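Long-range contact in DNA polymerase (Bacillus phage phi29, PDB 2PY5), which copies the viral genome by protein-primed, highly processive strand-displacement synthesis and proofreads it with a 3'-5' exonuclease activity: residues V210-L216 with D423-M429. The protein carries 2 engineered substitutions. Sequence-based numbering, arbitrary orientation.
Sequences VFPTLSL and DPVYTPM. With EDO (1,2-ethanediol), chain M.
Y426 packs against F211 and P212, its ring held between F211 on one face and P428 of its own segment on the other. Followed outward, its CB meets F211 CB at 3.8 Å, and CG lies close to F211 CD2. With CG anti to the backbone N (chi1 -166°), the ring runs alongside the 210-216 loop. CD2 comes closest to F211, 3.5 Å from its CD2, while CD1 has P212 O at the ring edge, in plane, 3.7 Å away. CE1 reaches P212 CD, CE2 again meets F211 CD2, and OH ends in a hydrogen bond to G266 O. The ring planes of F211 and Y426 are inclined at 46°, with centroids 5.2 Å apart. Beyond them, M429 bends at chi2 and chi3 and brings CE to the edge of the F211 ring, 3.7 Å from CE2.

No direct hydrogen bond joins the segments; two waters do that work. V425 O accepts from both: one water also donates to F211 O, while the other donates to P212 O and accepts from L214 N. An ethanediol, probably from the crystallisation liquor, donates to F211 O as well. Further along, P424 CG packs 3.4 Å from L214 O, and T213 CG2 lies against P424 CD and D423 CG.

The arrangement is a loop-to-loop contact at the N-terminal end of helix 427-447, bridged by two waters: the loop between helices 204-210 and 216-223, in the region involved in DNA binding and in coordinating synthesis with degradation, meets the polymerization region of this B-family enzyme.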
ATOM      1  N   VAL F 210       7.657 -20.601  16.832  1.00 32.74           N
ATOM      2  CA  VAL F 210       8.726 -19.937  16.080  1.00 32.31           C
ATOM      3  C   VAL F 210       8.611 -18.412  16.045  1.00 33.18           C
ATOM      4  O   VAL F 210       9.616 -17.730  15.823  1.00 35.40           O
ATOM      5  CB  VAL F 210       8.907 -20.497  14.648  1.00 33.98           C
ATOM      6  CG1 VAL F 210       9.044 -22.037  14.694  1.00 34.55           C
ATOM      7  CG2 VAL F 210       7.820 -20.062  13.729  1.00 33.89           C
ATOM      8  N   PHE F 211       7.406 -17.871  16.258  1.00 31.59           N
ATOM      9  CA  PHE F 211       7.222 -16.405  16.302  1.00 31.94           C
ATOM     10  C   PHE F 211       6.639 -15.997  17.657  1.00 30.97           C
ATOM     11  O   PHE F 211       5.460 -15.609  17.748  1.00 33.55           O
ATOM     12  CB  PHE F 211       6.338 -15.938  15.152  1.00 33.73           C
ATOM     13  CG  PHE F 211       6.840 -16.338  13.802  1.00 32.00           C
ATOM     14  CD1 PHE F 211       6.044 -17.073  12.932  1.00 33.04           C
ATOM     15  CD2 PHE F 211       8.135 -16.000  13.396  1.00 32.29           C
ATOM     16  CE1 PHE F 211       6.518 -17.438  11.680  1.00 35.96           C
ATOM     17  CE2 PHE F 211       8.613 -16.350  12.150  1.00 32.76           C
ATOM     18  CZ  PHE F 211       7.813 -17.064  11.280  1.00 34.95           C
ATOM     19  N   PRO F 212       7.462 -16.079  18.711  1.00 32.24           N
ATOM     20  CA  PRO F 212       7.026 -15.744  20.043  1.00 32.10           C
ATOM     21  C   PRO F 212       6.745 -14.250  20.157  1.00 33.27           C
ATOM     22  O   PRO F 212       7.293 -13.432  19.385  1.00 34.27           O
ATOM     23  CB  PRO F 212       8.216 -16.141  20.910  1.00 34.02           C
ATOM     24  CG  PRO F 212       9.376 -15.996  20.026  1.00 35.09           C
ATOM     25  CD  PRO F 212       8.885 -16.454  18.698  1.00 32.76           C
ATOM     26  N   THR F 213       5.887 -13.903  21.101  1.00 35.82           N
ATOM     27  CA  THR F 213       5.508 -12.515  21.311  1.00 36.74           C
ATOM     28  C   THR F 213       6.630 -11.810  22.026  1.00 36.99           C
ATOM     29  O   THR F 213       7.026 -12.219  23.124  1.00 42.00           O
ATOM     30  CB  THR F 213       4.249 -12.424  22.175  1.00 38.85           C
ATOM     31  OG1 THR F 213       3.218 -13.218  21.591  1.00 41.90           O
ATOM     32  CG2 THR F 213       3.784 -10.974  22.282  1.00 39.97           C
ATOM     33  N   LEU F 214       7.181 -10.768  21.402  1.00 34.55           N
ATOM     34  CA  LEU F 214       8.218  -9.983  22.032  1.00 35.30           C
ATOM     35  C   LEU F 214       7.603  -8.928  22.947  1.00 34.95           C
ATOM     36  O   LEU F 214       6.474  -8.454  22.736  1.00 33.69           O
ATOM     37  CB  LEU F 214       9.113  -9.305  20.994  1.00 36.91           C
ATOM     38  CG  LEU F 214       9.895 -10.210  20.007  1.00 39.97           C
ATOM     39  CD1 LEU F 214      11.042  -9.360  19.437  1.00 43.97           C
ATOM     40  CD2 LEU F 214      10.394 -11.500  20.611  1.00 43.80           C
ATOM     41  N   SER F 215       8.351  -8.561  23.976  1.00 33.25           N
ATOM     42  CA  SER F 215       7.933  -7.476  24.830  1.00 33.39           C
ATOM     43  C   SER F 215       7.820  -6.195  24.001  1.00 33.07           C
ATOM     44  O   SER F 215       8.436  -6.050  22.935  1.00 34.05           O
ATOM     45  CB  SER F 215       8.928  -7.268  25.957  1.00 35.12           C
ATOM     46  OG  SER F 215      10.119  -6.693  25.460  1.00 36.21           O
ATOM     47  N   LEU F 216       7.038  -5.250  24.492  1.00 32.65           N
ATOM     48  CA  LEU F 216       6.904  -3.988  23.802  1.00 31.94           C
ATOM     49  C   LEU F 216       8.253  -3.259  23.675  1.00 33.17           C
ATOM     50  O   LEU F 216       8.520  -2.641  22.646  1.00 34.09           O
ATOM     51  CB  LEU F 216       5.871  -3.102  24.494  1.00 34.18           C
ATOM     52  CG  LEU F 216       4.440  -3.661  24.424  1.00 38.26           C
ATOM     53  CD1 LEU F 216       3.482  -2.819  25.291  1.00 41.65           C
ATOM     54  CD2 LEU F 216       3.930  -3.747  22.990  1.00 40.45           C
ATOM     55  N   ASP F 423      -0.552  -7.343  21.196  1.00 31.46           N
ATOM     56  CA  ASP F 423       0.665  -8.111  20.961  1.00 29.92           C
ATOM     57  C   ASP F 423       1.272  -7.788  19.584  1.00 30.01           C
ATOM     58  O   ASP F 423       0.547  -7.696  18.575  1.00 33.18           O
ATOM     59  CB  ASP F 423       0.392  -9.614  20.985  1.00 32.07           C
ATOM     60  CG  ASP F 423       0.100 -10.161  22.378  1.00 36.27           C
ATOM     61  OD1 ASP F 423       0.338  -9.470  23.386  1.00 37.75           O
ATOM     62  OD2 ASP F 423      -0.357 -11.327  22.456  1.00 37.31           O
ATOM     63  N   PRO F 424       2.597  -7.660  19.534  1.00 31.54           N
ATOM     64  CA  PRO F 424       3.281  -7.691  18.249  1.00 32.83           C
ATOM     65  C   PRO F 424       3.042  -9.030  17.547  1.00 31.36           C
ATOM     66  O   PRO F 424       2.598  -9.997  18.170  1.00 33.89           O
ATOM     67  CB  PRO F 424       4.770  -7.584  18.618  1.00 34.69           C
ATOM     68  CG  PRO F 424       4.854  -7.313  20.009  1.00 36.07           C
ATOM     69  CD  PRO F 424       3.533  -7.508  20.661  1.00 32.12           C
ATOM     70  N   VAL F 425       3.328  -9.053  16.255  1.00 30.68           N
ATOM     71  CA  VAL F 425       3.270 -10.256  15.454  1.00 29.75           C
ATOM     72  C   VAL F 425       4.700 -10.811  15.511  1.00 29.02           C
ATOM     73  O   VAL F 425       5.008 -11.581  16.428  1.00 32.17           O
ATOM     74  CB  VAL F 425       2.731  -9.992  14.021  1.00 30.58           C
ATOM     75  CG1 VAL F 425       2.716 -11.276  13.232  1.00 32.33           C
ATOM     76  CG2 VAL F 425       1.312  -9.341  14.057  1.00 33.64           C
ATOM     77  N   TYR F 426       5.574 -10.422  14.592  1.00 30.56           N
ATOM     78  CA  TYR F 426       7.011 -10.799  14.701  1.00 29.19           C
ATOM     79  C   TYR F 426       7.835  -9.865  13.845  1.00 28.97           C
ATOM     80  O   TYR F 426       8.203 -10.139  12.709  1.00 30.31           O
ATOM     81  CB  TYR F 426       7.251 -12.289  14.370  1.00 29.19           C
ATOM     82  CG  TYR F 426       8.633 -12.731  14.799  1.00 28.22           C
ATOM     83  CD1 TYR F 426       8.924 -12.969  16.148  1.00 29.26           C
ATOM     84  CD2 TYR F 426       9.661 -12.881  13.885  1.00 29.23           C
ATOM     85  CE1 TYR F 426      10.212 -13.348  16.546  1.00 28.28           C
ATOM     86  CE2 TYR F 426      10.942 -13.246  14.297  1.00 28.74           C
ATOM     87  CZ  TYR F 426      11.197 -13.462  15.630  1.00 28.03           C
ATOM     88  OH  TYR F 426      12.481 -13.824  16.030  1.00 31.67           O
ATOM     89  N   THR F 427       8.081  -8.696  14.413  1.00 29.67           N
ATOM     90  CA  THR F 427       8.698  -7.592  13.681  1.00 30.41           C
ATOM     91  C   THR F 427      10.081  -7.929  13.083  1.00 29.27           C
ATOM     92  O   THR F 427      10.389  -7.441  11.994  1.00 30.01           O
ATOM     93  CB  THR F 427       8.726  -6.326  14.556  1.00 30.86           C
ATOM     94  OG1 THR F 427       7.393  -6.075  15.045  1.00 29.27           O
ATOM     95  CG2 THR F 427       9.222  -5.098  13.766  1.00 31.24           C
ATOM     96  N   PRO F 428      10.905  -8.782  13.746  1.00 29.75           N
ATOM     97  CA  PRO F 428      12.191  -9.088  13.100  1.00 28.90           C
ATOM     98  C   PRO F 428      12.026  -9.641  11.668  1.00 28.79           C
ATOM     99  O   PRO F 428      12.859  -9.416  10.819  1.00 29.38           O
ATOM    100  CB  PRO F 428      12.785 -10.159  14.017  1.00 28.81           C
ATOM    101  CG  PRO F 428      12.193  -9.849  15.341  1.00 28.82           C
ATOM    102  CD  PRO F 428      10.801  -9.439  15.065  1.00 31.12           C
ATOM    103  N   MET F 429      10.956 -10.412  11.431  1.00 30.34           N
ATOM    104  CA  MET F 429      10.748 -10.979  10.113  1.00 30.77           C
ATOM    105  C   MET F 429      10.542  -9.889   9.075  1.00 29.91           C
ATOM    106  O   MET F 429      11.086  -9.954   7.967  1.00 30.82           O
ATOM    107  CB  MET F 429       9.565 -11.962  10.139  1.00 32.40           C
ATOM    108  CG  MET F 429       9.281 -12.712   8.885  1.00 36.99           C
ATOM    109  SD  MET F 429      10.664 -13.706   8.325  1.00 32.70           S
ATOM    110  CE  MET F 429      10.547 -15.277   9.153  1.00 36.73           C
TER
HETATM  111  C1  EDO M8011       2.855 -17.111  21.091  1.00 42.35           C
HETATM  112  O1  EDO M8011       4.072 -17.860  21.217  1.00 40.62           O
HETATM  113  C2  EDO M8011       3.032 -15.940  20.125  1.00 41.36           C
HETATM  114  O2  EDO M8011       3.021 -16.338  18.752  1.00 40.68           O
HETATM  115  O   HOH W   1       3.653 -13.649  17.288  1.00 28.58           O
HETATM  116  O   HOH W   2       6.703 -10.844  18.469  1.00 20.00           O